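Local coordinates for protein putative tautomerase (Streptomyces achromogenes, PDB 3RY0) that is of unknown function but belongs to the tautomerase (MIF-like) family of small beta-alpha-beta proteins, and packs into an assembly of six chains, at residues P1-V5 against E36-V40. Residues are numbered along the deposited sequence.
Sequences PLIRV and EAVRV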
loop_
_atom_site.group_PDB
_atom_site.type_symbol
_atom_site.label_atom_id
_atom_site.label_comp_id
_atom_site.label_asym_id
_atom_site.label_seq_id
_atom_site.Cartn_x
_atom_site.Cartn_y
_atom_site.Cartn_z
ATOM N N PRO A 1 6.322 6.386 -12.747
ATOM C CA PRO A 1 6.258 5.347 -11.655
ATOM C C PRO A 1 6.022 5.989 -10.301
ATOM O O PRO A 1 6.275 7.195 -10.091
ATOM C CB PRO A 1 7.599 4.663 -11.730
ATOM C CG PRO A 1 8.345 5.232 -12.890
ATOM C CD PRO A 1 7.619 6.379 -13.455
ATOM N N LEU A 2 5.581 5.197 -9.308
ATOM C CA LEU A 2 5.308 5.609 -7.970
ATOM C C LEU A 2 6.221 4.903 -7.010
ATOM O O LEU A 2 6.265 3.649 -7.009
ATOM C CB LEU A 2 3.767 5.325 -7.505
ATOM C CG LEU A 2 3.560 5.742 -6.003
ATOM C CD1 LEU A 2 3.697 7.234 -5.766
ATOM C CD2 LEU A 2 2.229 5.319 -5.211
ATOM N N ILE A 3 6.911 5.645 -6.209
ATOM C CA ILE A 3 7.825 5.069 -5.214
ATOM C C ILE A 3 7.305 5.392 -3.812
ATOM O O ILE A 3 7.203 6.593 -3.456
ATOM C CB ILE A 3 9.262 5.640 -5.383
ATOM C CG1 ILE A 3 9.786 5.279 -6.734
ATOM C CG2 ILE A 3 10.198 5.074 -4.281
ATOM C CD1 ILE A 3 11.138 6.043 -7.100
ATOM N N ARG A 4 6.924 4.399 -3.021
ATOM C CA ARG A 4 6.392 4.649 -1.672
ATOM C C ARG A 4 7.444 4.150 -0.722
ATOM O O ARG A 4 7.756 2.947 -0.732
ATOM C CB ARG A 4 5.092 3.898 -1.425
ATOM C CG ARG A 4 4.368 4.408 -0.205
ATOM C CD ARG A 4 2.826 3.923 -0.157
ATOM N NE ARG A 4 2.005 5.102 0.235
ATOM C CZ ARG A 4 1.027 5.748 -0.436
ATOM N NH1 ARG A 4 0.530 6.769 0.211
ATOM N NH2 ARG A 4 0.387 5.406 -1.648
ATOM N N VAL A 5 7.926 5.025 0.154
ATOM C CA VAL A 5 8.972 4.648 1.087
ATOM C C VAL A 5 8.360 4.600 2.480
ATOM O O VAL A 5 7.630 5.550 2.884
ATOM C CB VAL A 5 10.077 5.705 1.103
ATOM C CG1 VAL A 5 11.235 5.391 2.085
ATOM C CG2 VAL A 5 10.562 5.962 -0.271
ATOM N N GLU A 36 10.059 14.166 -14.081
ATOM C CA GLU A 36 8.771 14.715 -13.769
ATOM C C GLU A 36 7.686 13.618 -13.767
ATOM O O GLU A 36 6.527 13.877 -13.281
ATOM C CB GLU A 36 8.441 15.767 -14.823
ATOM C CG GLU A 36 7.102 16.436 -14.520
ATOM C CD GLU A 36 7.145 17.480 -13.343
ATOM O OE1 GLU A 36 8.228 17.765 -12.735
ATOM O OE2 GLU A 36 6.092 18.113 -13.132
ATOM N N ALA A 37 7.969 12.444 -14.308
ATOM C CA ALA A 37 7.021 11.342 -14.254
ATOM C C ALA A 37 7.198 10.472 -13.021
ATOM O O ALA A 37 6.437 9.479 -12.841
ATOM C CB ALA A 37 7.227 10.465 -15.519
ATOM N N VAL A 38 8.223 10.759 -12.189
ATOM C CA VAL A 38 8.445 9.952 -10.952
ATOM C C VAL A 38 7.892 10.677 -9.765
ATOM O O VAL A 38 8.172 11.851 -9.538
ATOM C CB VAL A 38 9.949 9.759 -10.760
ATOM C CG1 VAL A 38 10.259 8.945 -9.490
ATOM C CG2 VAL A 38 10.628 9.189 -12.028
ATOM N N ARG A 39 7.018 9.918 -9.062
ATOM C CA ARG A 39 6.478 10.420 -7.800
ATOM C C ARG A 39 6.993 9.616 -6.634
ATOM O O ARG A 39 7.087 8.366 -6.747
ATOM C CB ARG A 39 4.897 10.426 -7.770
ATOM C CG ARG A 39 4.381 11.496 -8.678
ATOM C CD ARG A 39 2.806 11.372 -8.916
ATOM N NE ARG A 39 2.393 12.591 -9.571
ATOM C CZ ARG A 39 2.682 12.885 -10.815
ATOM N NH1 ARG A 39 3.116 11.952 -11.639
ATOM N NH2 ARG A 39 2.396 14.121 -11.271
ATOM N N VAL A 40 7.325 10.266 -5.542
ATOM C CA VAL A 40 7.776 9.587 -4.322
ATOM C C VAL A 40 6.916 10.055 -3.195
ATOM O O VAL A 40 6.726 11.302 -2.967
ATOM C CB VAL A 40 9.266 9.939 -4.002
ATOM C CG1 VAL A 40 9.765 9.103 -2.831
ATOM C CG2 VAL A 40 10.214 9.696 -5.181
HETATM O O HOH W 1 3.345 8.558 -11.078
#
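Pro1, Ile3 and Val40 bury the most area where strand 2-5, led in by Pro1, runs parallel to Val38-Val40. Pro1 O accepts a nearly straight hydrogen bond from Arg39 N (3.0 Å), and Ile3 N donates to Arg39 O (2.8 Å), so Arg39 is bonded through both backbone polar atoms, with Leu2 beside it. The Pro1 amine N, a free chain terminus, comes within 3.1 Å of Ala37 O. Val40 CA lies 3.2 Å from Ile3 O, a CA-H...O contact. The pairing joins the starts of strands 2-8 and 39-45, the two parallel strands of the beta-alpha-beta unit characteristic of the tautomerase fold, linked by helix 13-31. On the face shared by Ile3 and Val40, Ile3 CD1 meets Val38 CG1 at 3.9 Å and Val5 CG2 meets Val40 CG1 at 4.1 Å; Leu19, Leu23 and Thr24 of that helix pack against the valines. Leu2 and Arg39 occupy the other face. Antiparallel ladders with strands of two neighbouring subunits, one beside residues 2-5 and another beside Arg39 and Val40, continue the sheet across both interfaces.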